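PDB 5DE0: deferrochelatase from Vibrio cholerae, which binds heme b as a member of the dye-decolorizing peroxidase family and probably uses it to oxidise substrates with peroxide. Local coordinates for residues Ser74-Ile79 with Gly166-Gly171; Thr9-Glu14 with Phe289-Gln294; His32-Leu37 with Val60-Gly65; Asp97-Cys102 with Ser172-Gln177; Phe18-Leu23 with Tyr112-Gly117. All coordinates share one frame; numbering follows the deposited sequence.

Interaction 1 (Ser74-Ile79 with Gly166-Gly171)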
# COMPACT_ATOMS: atom_id res chain seq x y z
N SER B 74 -5.83 -21.65 27.76
CA SER B 74 -6.04 -21.46 26.33
C SER B 74 -7.45 -21.90 25.94
O SER B 74 -8.04 -22.76 26.60
CB SER B 74 -5.00 -22.24 25.52
OG SER B 74 -5.36 -23.60 25.42
N PRO B 75 -7.99 -21.29 24.87
CA PRO B 75 -9.28 -21.70 24.30
C PRO B 75 -9.27 -23.17 23.92
O PRO B 75 -8.26 -23.65 23.40
CB PRO B 75 -9.42 -20.82 23.06
CG PRO B 75 -8.57 -19.63 23.35
CD PRO B 75 -7.42 -20.15 24.13
N PRO B 76 -10.37 -23.88 24.20
CA PRO B 76 -10.50 -25.33 23.99
C PRO B 76 -10.10 -25.80 22.59
O PRO B 76 -9.48 -26.86 22.45
CB PRO B 76 -11.99 -25.60 24.24
CG PRO B 76 -12.41 -24.52 25.18
CD PRO B 76 -11.61 -23.30 24.75
N GLU B 77 -10.45 -25.02 21.57
CA GLU B 77 -10.26 -25.43 20.19
C GLU B 77 -9.02 -24.81 19.53
O GLU B 77 -8.70 -25.12 18.38
CB GLU B 77 -11.49 -25.09 19.36
CG GLU B 77 -12.81 -25.56 19.96
CD GLU B 77 -13.99 -25.27 19.06
OE1 GLU B 77 -13.86 -25.46 17.83
OE2 GLU B 77 -15.04 -24.85 19.58
N LEU B 78 -8.32 -23.94 20.26
CA LEU B 78 -7.15 -23.27 19.71
C LEU B 78 -6.00 -24.24 19.49
O LEU B 78 -5.50 -24.86 20.43
CB LEU B 78 -6.70 -22.13 20.63
CG LEU B 78 -5.49 -21.31 20.16
CD1 LEU B 78 -5.74 -20.71 18.79
CD2 LEU B 78 -5.16 -20.22 21.17
N ILE B 79 -5.58 -24.37 18.23
CA ILE B 79 -4.47 -25.25 17.86
C ILE B 79 -3.53 -24.56 16.89
O ILE B 79 -3.84 -23.48 16.38
CB ILE B 79 -4.97 -26.56 17.20
CG1 ILE B 79 -5.63 -26.26 15.86
CG2 ILE B 79 -5.92 -27.31 18.12
CD1 ILE B 79 -6.05 -27.50 15.09
N GLY B 166 -19.11 -19.08 28.63
CA GLY B 166 -17.85 -19.45 29.27
C GLY B 166 -16.90 -18.29 29.49
O GLY B 166 -17.27 -17.12 29.32
N ASP B 167 -15.67 -18.60 29.88
CA ASP B 167 -14.66 -17.58 30.14
C ASP B 167 -14.27 -16.83 28.88
O ASP B 167 -13.88 -15.67 28.94
CB ASP B 167 -13.42 -18.21 30.78
CG ASP B 167 -13.61 -18.54 32.24
OD1 ASP B 167 -14.43 -17.89 32.91
OD2 ASP B 167 -12.92 -19.46 32.73
N PHE B 168 -14.38 -17.50 27.73
CA PHE B 168 -13.94 -16.93 26.46
C PHE B 168 -15.08 -16.25 25.70
O PHE B 168 -14.94 -15.92 24.52
CB PHE B 168 -13.29 -18.00 25.58
CG PHE B 168 -12.13 -18.70 26.24
CD1 PHE B 168 -10.87 -18.12 26.24
CD2 PHE B 168 -12.29 -19.94 26.84
CE1 PHE B 168 -9.80 -18.76 26.84
CE2 PHE B 168 -11.22 -20.58 27.44
CZ PHE B 168 -9.98 -19.99 27.44
N ALA B 169 -16.21 -16.06 26.37
CA ALA B 169 -17.37 -15.40 25.77
C ALA B 169 -17.02 -13.99 25.30
O ALA B 169 -16.46 -13.19 26.06
CB ALA B 169 -18.53 -15.36 26.75
N GLY B 170 -17.35 -13.69 24.05
CA GLY B 170 -17.01 -12.41 23.46
C GLY B 170 -15.72 -12.53 22.66
O GLY B 170 -15.36 -11.61 21.91
N GLY B 171 -15.03 -13.65 22.82
CA GLY B 171 -13.84 -13.93 22.05
C GLY B 171 -14.19 -14.61 20.73
O GLY B 171 -15.33 -15.01 20.52
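Phe168 pushes its ring against the Ser74-Pro75-Pro76 run, and the whole contact is built round that one ring. The CH-pi part comes from Pro75: its CA stands over one face, 3.9 Å from the centroid of the Phe168 ring, 21° off the ring normal and displaced toward the rim. The apolar part is shared by both prolines, one at each side of the ring's far half. Pro75 CG lies 3.8 Å from Phe168 CE1, the two side chains crossing at about a right angle, while Pro76 CD is also 3.8 Å from Phe168 CE2, the side chains running past each other in opposite directions. Main-chain atoms complete the seat at the end of the ring, where Phe168 CZ is 3.5 Å from Ser74 O; the carbonyl approaches the ring obliquely. No hydrogen bond joins the two segments. Phe168 CG is turned anti to its carbonyl carbon (chi1 -57°), which sends the ring out from its loop toward the prolines. Turns shape both backbones: a type I turn from Pro75 to Leu78 carries a Leu78 N to Pro75 O bond, and a type II turn from Phe168 to Gly171 is closed by Gly171 N to Phe168 O at 2.8 Å. In the type II turn, Gly170 takes the positive-phi third position. Behind the prolines lie Trp67, Tyr173 and Phe290. The arrangement is proline-aromatic packing between two surface turns, one from each half of the two-domain Dyp-type peroxidase fold.

Interaction 2 (Thr9-Glu14 with Phe289-Gln294)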
# COMPACT_ATOMS: atom_id res chain seq x y z
N THR B 9 -13.29 -4.28 18.70
CA THR B 9 -14.06 -3.46 17.78
C THR B 9 -13.95 -3.80 16.29
O THR B 9 -14.77 -3.36 15.49
CB THR B 9 -13.67 -1.98 17.93
OG1 THR B 9 -12.27 -1.82 17.64
CG2 THR B 9 -13.95 -1.49 19.34
N ALA B 10 -12.95 -4.59 15.91
CA ALA B 10 -12.72 -4.87 14.50
C ALA B 10 -13.59 -5.99 13.95
O ALA B 10 -13.85 -6.05 12.75
CB ALA B 10 -11.25 -5.19 14.27
N ILE B 11 -14.06 -6.87 14.83
CA ILE B 11 -14.69 -8.12 14.41
C ILE B 11 -16.11 -7.96 13.86
O ILE B 11 -16.38 -8.31 12.71
CB ILE B 11 -14.73 -9.12 15.58
CG1 ILE B 11 -13.33 -9.32 16.15
CG2 ILE B 11 -15.32 -10.44 15.13
CD1 ILE B 11 -13.27 -10.27 17.32
N LEU B 12 -17.01 -7.44 14.68
CA LEU B 12 -18.43 -7.36 14.33
C LEU B 12 -18.79 -6.39 13.18
O LEU B 12 -19.58 -6.76 12.31
CB LEU B 12 -19.25 -6.99 15.57
CG LEU B 12 -19.96 -8.16 16.27
CD1 LEU B 12 -19.00 -9.31 16.51
CD2 LEU B 12 -20.58 -7.70 17.58
N PRO B 13 -18.24 -5.16 13.18
CA PRO B 13 -18.65 -4.26 12.09
C PRO B 13 -18.21 -4.73 10.71
O PRO B 13 -17.30 -5.56 10.60
CB PRO B 13 -17.94 -2.94 12.45
CG PRO B 13 -17.56 -3.06 13.87
CD PRO B 13 -17.30 -4.51 14.11
N GLU B 14 -18.86 -4.21 9.68
CA GLU B 14 -18.45 -4.48 8.30
C GLU B 14 -17.07 -3.89 8.06
O GLU B 14 -16.75 -2.83 8.60
CB GLU B 14 -19.47 -3.90 7.32
CG GLU B 14 -20.84 -4.55 7.37
CD GLU B 14 -20.88 -5.88 6.64
OE1 GLU B 14 -19.96 -6.16 5.85
OE2 GLU B 14 -21.84 -6.65 6.87
N PHE B 289 -5.54 -18.15 15.26
CA PHE B 289 -5.45 -17.30 16.43
C PHE B 289 -6.73 -17.38 17.25
O PHE B 289 -7.72 -17.97 16.83
CB PHE B 289 -5.21 -15.84 16.04
CG PHE B 289 -3.96 -15.62 15.23
CD1 PHE B 289 -4.01 -15.63 13.85
CD2 PHE B 289 -2.75 -15.38 15.85
CE1 PHE B 289 -2.86 -15.42 13.10
CE2 PHE B 289 -1.60 -15.17 15.11
CZ PHE B 289 -1.66 -15.19 13.73
N PHE B 290 -6.70 -16.77 18.43
CA PHE B 290 -7.92 -16.49 19.17
C PHE B 290 -7.91 -15.04 19.63
O PHE B 290 -7.01 -14.61 20.36
CB PHE B 290 -8.08 -17.42 20.37
CG PHE B 290 -9.38 -17.23 21.10
CD1 PHE B 290 -9.46 -16.39 22.20
CD2 PHE B 290 -10.52 -17.90 20.69
CE1 PHE B 290 -10.66 -16.22 22.87
CE2 PHE B 290 -11.71 -17.74 21.36
CZ PHE B 290 -11.78 -16.90 22.45
N ALA B 291 -8.90 -14.28 19.18
CA ALA B 291 -9.04 -12.90 19.61
C ALA B 291 -9.96 -12.84 20.81
O ALA B 291 -11.17 -13.03 20.68
CB ALA B 291 -9.58 -12.04 18.48
N PRO B 292 -9.39 -12.59 22.00
CA PRO B 292 -10.21 -12.57 23.22
C PRO B 292 -11.11 -11.35 23.28
O PRO B 292 -10.97 -10.44 22.46
CB PRO B 292 -9.16 -12.54 24.34
CG PRO B 292 -8.00 -11.83 23.72
CD PRO B 292 -7.99 -12.23 22.27
N SER B 293 -12.04 -11.34 24.22
CA SER B 293 -12.86 -10.16 24.49
C SER B 293 -11.97 -9.01 24.95
O SER B 293 -10.79 -9.21 25.26
CB SER B 293 -13.92 -10.47 25.54
OG SER B 293 -13.33 -11.00 26.71
N GLN B 294 -12.52 -7.81 24.99
CA GLN B 294 -11.76 -6.64 25.41
C GLN B 294 -11.29 -6.79 26.85
O GLN B 294 -10.17 -6.40 27.19
CB GLN B 294 -12.60 -5.37 25.27
CG GLN B 294 -13.20 -5.16 23.89
CD GLN B 294 -13.82 -3.79 23.74
OE1 GLN B 294 -13.46 -2.85 24.45
NE2 GLN B 294 -14.76 -3.66 22.80
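The backbones stay well apart, with CA atoms 8.6 Å from each other at Thr9 and Gln294 and 9.0 Å at Ile11 and Ala291, so only side chains bridge them. Here the lead-in to the first strand of the N-terminal ferredoxin-like domain lies beside the end of the last strand of the C-terminal one, strand 281-291, and the start of the helix that follows. The buried half of the contact is apolar: Ile11 CD1 comes within 4.3 Å of Ala291 CB. Ile11 reaches that far because its outer chain is fully extended (chi2 179°), and Ser172 and Val174 of strand 172-181 pack beside the pair. At the exposed end Thr9 and Gln294 cross at about a right angle, a methyl against an amide, with no bond between them. Their polar ends are engaged elsewhere. Thr9 OG1 bonds to Val58 N, which leaves its methyl to meet the glutamine, and Gln294 NE2 donates to Ser7 O. Ile11 O accepts from His234 NE2, tying the lead-in to strand 232-239; Ser293, at the N-cap of helix 294-299, makes a weak local bond through OG to Met296 N. Between the threonine and the glutamine the touch is loose, Thr9 CG2 stopping 4.2 Å from Gln294 NE2.

Interaction 3 (His32-Leu37 with Val60-Gly65)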
# COMPACT_ATOMS: atom_id res chain seq x y z
N HIS B 32 6.90 -6.39 28.08
CA HIS B 32 6.81 -5.06 27.48
C HIS B 32 5.97 -5.12 26.21
O HIS B 32 5.22 -4.18 25.90
CB HIS B 32 8.21 -4.51 27.15
CG HIS B 32 9.12 -4.42 28.34
ND1 HIS B 32 8.80 -4.94 29.57
CD2 HIS B 32 10.35 -3.87 28.47
CE1 HIS B 32 9.80 -4.72 30.42
NE2 HIS B 32 10.75 -4.07 29.77
N VAL B 33 6.09 -6.22 25.48
CA VAL B 33 5.34 -6.42 24.24
C VAL B 33 3.85 -6.57 24.51
O VAL B 33 3.02 -5.96 23.82
CB VAL B 33 5.85 -7.64 23.47
CG1 VAL B 33 5.00 -7.88 22.23
CG2 VAL B 33 7.31 -7.46 23.08
N LEU B 34 3.51 -7.38 25.51
CA LEU B 34 2.11 -7.59 25.89
C LEU B 34 1.44 -6.29 26.30
O LEU B 34 0.30 -6.02 25.92
CB LEU B 34 2.02 -8.61 27.02
CG LEU B 34 0.61 -8.94 27.52
CD1 LEU B 34 -0.27 -9.41 26.37
CD2 LEU B 34 0.66 -10.00 28.62
N GLN B 35 2.16 -5.48 27.08
CA GLN B 35 1.65 -4.18 27.52
C GLN B 35 1.37 -3.28 26.32
O GLN B 35 0.32 -2.64 26.26
CB GLN B 35 2.65 -3.50 28.46
CG GLN B 35 2.74 -4.13 29.83
CD GLN B 35 3.63 -3.34 30.77
OE1 GLN B 35 4.10 -2.24 30.44
NE2 GLN B 35 3.88 -3.88 31.96
N ALA B 36 2.30 -3.24 25.39
CA ALA B 36 2.16 -2.43 24.18
C ALA B 36 0.97 -2.88 23.34
O ALA B 36 0.31 -2.06 22.69
CB ALA B 36 3.43 -2.47 23.36
N LEU B 37 0.69 -4.18 23.34
CA LEU B 37 -0.45 -4.71 22.60
C LEU B 37 -1.76 -4.34 23.29
O LEU B 37 -2.76 -4.05 22.63
CB LEU B 37 -0.34 -6.23 22.45
CG LEU B 37 0.81 -6.73 21.58
CD1 LEU B 37 0.88 -8.25 21.61
CD2 LEU B 37 0.66 -6.23 20.15
N VAL B 60 -6.74 -7.64 18.55
CA VAL B 60 -5.48 -8.30 18.83
C VAL B 60 -5.70 -9.77 19.16
O VAL B 60 -6.50 -10.10 20.04
CB VAL B 60 -4.72 -7.62 19.99
CG1 VAL B 60 -3.39 -8.30 20.22
CG2 VAL B 60 -4.53 -6.14 19.69
N ALA B 61 -4.98 -10.65 18.47
CA ALA B 61 -5.17 -12.09 18.65
C ALA B 61 -3.83 -12.81 18.84
O ALA B 61 -2.80 -12.36 18.34
CB ALA B 61 -5.92 -12.67 17.47
N PHE B 62 -3.87 -13.93 19.55
CA PHE B 62 -2.65 -14.67 19.87
C PHE B 62 -2.74 -16.11 19.39
O PHE B 62 -3.82 -16.72 19.43
CB PHE B 62 -2.39 -14.64 21.37
CG PHE B 62 -2.35 -13.25 21.95
CD1 PHE B 62 -3.49 -12.69 22.51
CD2 PHE B 62 -1.18 -12.51 21.95
CE1 PHE B 62 -3.46 -11.41 23.05
CE2 PHE B 62 -1.15 -11.24 22.48
CZ PHE B 62 -2.29 -10.69 23.04
N SER B 63 -1.61 -16.66 18.94
CA SER B 63 -1.57 -18.04 18.46
C SER B 63 -1.55 -19.04 19.61
O SER B 63 -1.40 -18.67 20.77
CB SER B 63 -0.35 -18.26 17.58
OG SER B 63 0.85 -18.17 18.32
N LYS B 64 -1.72 -20.32 19.28
CA LYS B 64 -1.68 -21.40 20.26
C LYS B 64 -0.35 -21.44 20.99
O LYS B 64 -0.30 -21.58 22.22
CB LYS B 64 -1.95 -22.74 19.58
CG LYS B 64 -1.62 -23.95 20.44
CD LYS B 64 -2.54 -24.06 21.64
CE LYS B 64 -2.30 -25.35 22.41
NZ LYS B 64 -3.24 -25.50 23.55
N GLY B 65 0.74 -21.31 20.24
CA GLY B 65 2.07 -21.37 20.80
C GLY B 65 2.36 -20.24 21.77
O GLY B 65 2.99 -20.46 22.81
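Leu37 and Phe62 make the tight part of the contact, approaching from opposite directions until Leu37 CD1 is 3.7 Å from Phe62 CE2. The leucine branch in question is the extended one, CD1 lying anti to CA (chi2 175°), and it meets the ring obliquely. One helical turn earlier, Leu34 crosses the phenylalanine at about a right angle and places CD1 4.1 Å from Phe62 CZ. Packing is looser toward Val60: its CG1 is 4.3 Å from Leu37 CB, and its CG2 lies 4.0 Å from Leu37 O, a van der Waals approach. All four side chains are buried and apolar. By contrast, the other side of the helix carries His32 and Gln35 out to solvent. Val98 and Ile100 of strand 98-104 extend the apolar surface under Leu37, while Phe70 meets the Phe62 ring edge-to-face. The axes of helix 32-37 and strand 60-62 pass 10.9 Å apart at 144°, a usual spacing for a helix lying on a sheet. Strands 18-26 and 57-62 are parallel with 98-104 between them, so helix 30-38 belongs to the split beta-alpha-beta crossover of a ferredoxin-like domain.

Interaction 4 (Asp97-Cys102 with Ser172-Gln177)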
# COMPACT_ATOMS: atom_id res chain seq x y z
N ASP B 97 3.30 -15.38 16.47
CA ASP B 97 2.75 -15.32 17.82
C ASP B 97 1.51 -14.42 17.93
O ASP B 97 0.58 -14.72 18.67
CB ASP B 97 3.80 -14.82 18.81
CG ASP B 97 4.97 -15.77 18.96
OD1 ASP B 97 4.77 -16.99 18.76
OD2 ASP B 97 6.09 -15.30 19.27
N VAL B 98 1.51 -13.31 17.19
CA VAL B 98 0.50 -12.28 17.37
C VAL B 98 -0.07 -11.76 16.05
O VAL B 98 0.66 -11.55 15.09
CB VAL B 98 1.07 -11.07 18.17
CG1 VAL B 98 0.04 -9.95 18.28
CG2 VAL B 98 1.52 -11.51 19.56
N LEU B 99 -1.39 -11.58 16.02
CA LEU B 99 -2.05 -10.92 14.91
C LEU B 99 -2.61 -9.56 15.34
O LEU B 99 -3.29 -9.46 16.36
CB LEU B 99 -3.18 -11.80 14.35
CG LEU B 99 -4.21 -11.13 13.43
CD1 LEU B 99 -3.55 -10.57 12.18
CD2 LEU B 99 -5.32 -12.11 13.07
N ILE B 100 -2.30 -8.53 14.56
CA ILE B 100 -2.90 -7.21 14.76
C ILE B 100 -3.78 -6.87 13.56
O ILE B 100 -3.28 -6.66 12.46
CB ILE B 100 -1.83 -6.12 14.94
CG1 ILE B 100 -0.95 -6.42 16.16
CG2 ILE B 100 -2.48 -4.75 15.08
CD1 ILE B 100 0.12 -5.38 16.42
N HIS B 101 -5.09 -6.82 13.79
CA HIS B 101 -6.04 -6.55 12.71
C HIS B 101 -6.77 -5.23 12.91
O HIS B 101 -7.45 -5.03 13.91
CB HIS B 101 -7.04 -7.70 12.60
CG HIS B 101 -8.19 -7.42 11.68
ND1 HIS B 101 -9.48 -7.83 11.95
CD2 HIS B 101 -8.25 -6.78 10.49
CE1 HIS B 101 -10.28 -7.44 10.98
NE2 HIS B 101 -9.56 -6.81 10.07
N CYS B 102 -6.63 -4.33 11.93
CA CYS B 102 -7.30 -3.04 11.95
C CYS B 102 -8.01 -2.79 10.62
O CYS B 102 -7.54 -3.25 9.57
CB CYS B 102 -6.31 -1.91 12.22
SG CYS B 102 -5.32 -2.09 13.72
N SER B 172 -13.20 -14.74 19.85
CA SER B 172 -13.44 -15.30 18.53
C SER B 172 -12.21 -16.00 17.97
O SER B 172 -11.09 -15.53 18.14
CB SER B 172 -13.90 -14.19 17.57
OG SER B 172 -14.16 -14.71 16.28
N TYR B 173 -12.43 -17.13 17.30
CA TYR B 173 -11.34 -17.85 16.65
C TYR B 173 -11.01 -17.21 15.31
O TYR B 173 -11.91 -16.79 14.58
CB TYR B 173 -11.69 -19.33 16.47
CG TYR B 173 -11.75 -20.10 17.76
CD1 TYR B 173 -10.61 -20.69 18.30
CD2 TYR B 173 -12.95 -20.25 18.45
CE1 TYR B 173 -10.66 -21.40 19.48
CE2 TYR B 173 -13.00 -20.95 19.64
CZ TYR B 173 -11.86 -21.53 20.15
OH TYR B 173 -11.91 -22.23 21.33
N VAL B 174 -9.73 -17.11 15.00
CA VAL B 174 -9.29 -16.41 13.80
C VAL B 174 -8.40 -17.29 12.91
O VAL B 174 -7.61 -18.09 13.40
CB VAL B 174 -8.50 -15.13 14.15
CG1 VAL B 174 -8.54 -14.15 12.98
CG2 VAL B 174 -9.06 -14.47 15.40
N MET B 175 -8.55 -17.13 11.60
CA MET B 175 -7.64 -17.74 10.64
C MET B 175 -7.23 -16.69 9.62
O MET B 175 -8.02 -15.81 9.28
CB MET B 175 -8.28 -18.95 9.95
CG MET B 175 -9.45 -18.60 9.03
SD MET B 175 -9.92 -19.94 7.92
CE MET B 175 -8.46 -20.07 6.88
N VAL B 176 -5.99 -16.76 9.15
CA VAL B 176 -5.53 -15.87 8.10
C VAL B 176 -4.66 -16.62 7.09
O VAL B 176 -3.87 -17.49 7.46
CB VAL B 176 -4.77 -14.63 8.67
CG1 VAL B 176 -4.62 -14.72 10.18
CG2 VAL B 176 -3.41 -14.44 8.00
N GLN B 177 -4.84 -16.29 5.82
CA GLN B 177 -4.03 -16.83 4.74
C GLN B 177 -3.81 -15.76 3.68
O GLN B 177 -4.77 -15.28 3.07
CB GLN B 177 -4.69 -18.05 4.10
CG GLN B 177 -4.53 -19.36 4.85
CD GLN B 177 -5.29 -20.50 4.17
OE1 GLN B 177 -6.50 -20.42 3.98
NE2 GLN B 177 -4.57 -21.54 3.77
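Val176 meets Leu99 in an uncommon rotation, its CG1 nearly eclipsing its own backbone N (chi1 4°), which suggests some torsional strain in the core. That methyl lies 4.0 Å from Leu99 CD2, the two side chains sliding past each other in opposite directions. The same leucine methyl also meets Val174, whose CG1 is 3.8 Å away, and here the side chains cross obliquely. One branch of Leu99 thus touches two valines spaced two residues apart on the same face of strand 172-181. It can do so because CG is anti to the backbone N (chi1 164°) and CD2 continues the extended chain away from its own strand. No hydrogen bond links the segments, and the nearest CA atoms, those of Leu99 and Val176, are 9.1 Å apart: these are strands of two different sheets packed face to face. Phe289 of strand 281-291 touches both Leu99 and Val176, filling in beside the pair, while Ile250 and Tyr252 lie against Val174. At the start of strand 98-104, Asp97 and Val98 both face Leu24 in a classic beta bulge, and Asp97 OD1 forms a salt bridge with Lys25 NZ. Gln177, next along from Val176, touches the heme, and the Val176 side chain is about 9 Å from it. The chemistry is wholly that of methyl contact: dispersion and exclusion of water hold Leu99 to the two valines with no directional bond between the segments, while bonds between the sheets, such as His101 ND1 to Tyr252 OH, lie beside this patch.

Interaction 5 (Phe18-Leu23 with Tyr112-Gly117)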
# COMPACT_ATOMS: atom_id res chain seq x y z
N PHE B 18 -10.28 0.21 3.94
CA PHE B 18 -8.87 -0.13 4.09
C PHE B 18 -8.66 -0.95 5.35
O PHE B 18 -9.36 -0.76 6.34
CB PHE B 18 -8.01 1.14 4.15
CG PHE B 18 -8.25 2.08 3.01
CD1 PHE B 18 -7.53 1.96 1.83
CD2 PHE B 18 -9.19 3.09 3.11
CE1 PHE B 18 -7.75 2.83 0.78
CE2 PHE B 18 -9.41 3.97 2.06
CZ PHE B 18 -8.69 3.83 0.89
N ALA B 19 -7.69 -1.86 5.32
CA ALA B 19 -7.42 -2.70 6.47
C ALA B 19 -5.94 -3.01 6.64
O ALA B 19 -5.17 -3.01 5.68
CB ALA B 19 -8.21 -4.00 6.36
N LEU B 20 -5.55 -3.26 7.89
CA LEU B 20 -4.18 -3.66 8.21
C LEU B 20 -4.17 -5.05 8.84
O LEU B 20 -4.88 -5.30 9.81
CB LEU B 20 -3.52 -2.65 9.15
CG LEU B 20 -2.20 -3.10 9.77
CD1 LEU B 20 -1.15 -3.30 8.69
CD2 LEU B 20 -1.73 -2.09 10.81
N TYR B 21 -3.35 -5.94 8.29
CA TYR B 21 -3.20 -7.27 8.85
C TYR B 21 -1.73 -7.55 9.12
O TYR B 21 -0.95 -7.77 8.19
CB TYR B 21 -3.75 -8.33 7.90
CG TYR B 21 -5.07 -7.98 7.25
CD1 TYR B 21 -6.28 -8.27 7.88
CD2 TYR B 21 -5.11 -7.38 6.00
CE1 TYR B 21 -7.48 -7.96 7.28
CE2 TYR B 21 -6.31 -7.08 5.39
CZ TYR B 21 -7.49 -7.37 6.03
OH TYR B 21 -8.69 -7.06 5.42
N THR B 22 -1.35 -7.55 10.40
CA THR B 22 0.05 -7.71 10.77
C THR B 22 0.30 -8.99 11.56
O THR B 22 -0.33 -9.24 12.59
CB THR B 22 0.53 -6.51 11.61
OG1 THR B 22 0.37 -5.30 10.84
CG2 THR B 22 2.00 -6.66 11.98
N LEU B 23 1.22 -9.81 11.06
CA LEU B 23 1.67 -11.00 11.76
C LEU B 23 3.07 -10.76 12.30
O LEU B 23 3.97 -10.39 11.55
CB LEU B 23 1.65 -12.23 10.84
CG LEU B 23 0.31 -12.59 10.18
CD1 LEU B 23 0.44 -13.89 9.40
CD2 LEU B 23 -0.79 -12.70 11.22
N TYR B 112 -0.10 4.62 10.84
CA TYR B 112 0.21 5.36 12.06
C TYR B 112 -0.02 4.51 13.30
O TYR B 112 0.76 4.56 14.25
CB TYR B 112 -0.62 6.65 12.15
CG TYR B 112 -0.46 7.37 13.47
CD1 TYR B 112 0.64 8.18 13.72
CD2 TYR B 112 -1.42 7.24 14.48
CE1 TYR B 112 0.78 8.85 14.92
CE2 TYR B 112 -1.28 7.90 15.68
CZ TYR B 112 -0.18 8.70 15.90
OH TYR B 112 -0.04 9.35 17.11
N THR B 113 -1.11 3.74 13.30
CA THR B 113 -1.45 2.91 14.45
C THR B 113 -0.38 1.86 14.71
O THR B 113 -0.03 1.58 15.85
CB THR B 113 -2.82 2.22 14.26
OG1 THR B 113 -3.84 3.21 14.09
CG2 THR B 113 -3.16 1.36 15.47
N LEU B 114 0.14 1.28 13.63
CA LEU B 114 1.17 0.26 13.75
C LEU B 114 2.51 0.86 14.16
O LEU B 114 3.18 0.34 15.05
CB LEU B 114 1.32 -0.51 12.44
CG LEU B 114 2.36 -1.64 12.47
CD1 LEU B 114 2.05 -2.62 13.59
CD2 LEU B 114 2.41 -2.35 11.12
N ARG B 115 2.90 1.96 13.51
CA ARG B 115 4.18 2.61 13.81
C ARG B 115 4.22 3.12 15.25
O ARG B 115 5.16 2.85 15.98
CB ARG B 115 4.45 3.76 12.84
CG ARG B 115 5.81 4.43 13.06
CD ARG B 115 6.05 5.58 12.09
NE ARG B 115 5.20 6.74 12.38
CZ ARG B 115 5.32 7.92 11.77
NH1 ARG B 115 6.26 8.10 10.85
NH2 ARG B 115 4.50 8.91 12.09
N LYS B 116 3.18 3.85 15.64
CA LYS B 116 3.09 4.41 16.98
C LYS B 116 2.87 3.32 18.02
O LYS B 116 3.37 3.40 19.14
CB LYS B 116 1.95 5.43 17.05
CG LYS B 116 1.74 6.07 18.41
CD LYS B 116 2.91 6.96 18.79
CE LYS B 116 2.64 7.70 20.08
NZ LYS B 116 3.77 8.60 20.45
N GLY B 117 2.11 2.29 17.65
CA GLY B 117 1.75 1.22 18.56
C GLY B 117 2.90 0.33 19.00
O GLY B 117 2.88 -0.21 20.10
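Leu114 packs against Leu20 and Thr22, joining helix 108-117 to the first strand of the N-terminal ferredoxin-like domain. Two residues apart on strand 18-26, Leu20 and Thr22 face the same way and receive the one helix side chain between them. Leu20 CD2 lies 3.8 Å from Leu114 CB, the two leucines crossing at about a right angle. Thr22 and Leu114 reach toward each other tip to tip, Leu114 CD2, the branch anti to CA (CD1 is turned back, chi2 56°), being the one that reaches Thr22. The hydroxyl oxygen of Thr22, turned anti to its carbonyl carbon (chi1 -59°), is what this methyl covers. Round this first shell, Ile100 and Ile127 on the adjoining strands touch Thr22, Tyr132 touches Leu20, and Glu130 touches Leu114. Val241 of the second subunit also packs on Leu114, so the helix lies at the dimer interface as well as on its own sheet. Within the helix, Thr113 OG1 bonds back to Leu109 O, and the backbone bond from Gly117 N to Thr113 O measures 2.9 Å. A polar cost remains at the strand: Thr22 OG1, 3.6 Å from Leu114 CD2, is buried with no hydrogen-bonding partner in the model.

Interactions 3 and 5 place helices on the outer face of the N-terminal sheet, and interaction 4 joins its inner face to the C-terminal sheet. Interactions 2 and 4 are closest, with centres 9 Å apart: strands 281-291 and 172-181 are neighbours, bonded from Phe289 N to Val174 O at 2.8 Å. Phe290 N to Phe62 O, 3.0 Å, links interactions 2 and 3 across the edges of the two sheets. Interaction 1 lies at the periphery, its centre 25 Å from that of interaction 5, but Glu77 N bonds to Tyr173 OH of interaction 4. Of the five, interaction 4 holds a residue of the heme pocket, Gln177, which touches the cofactor.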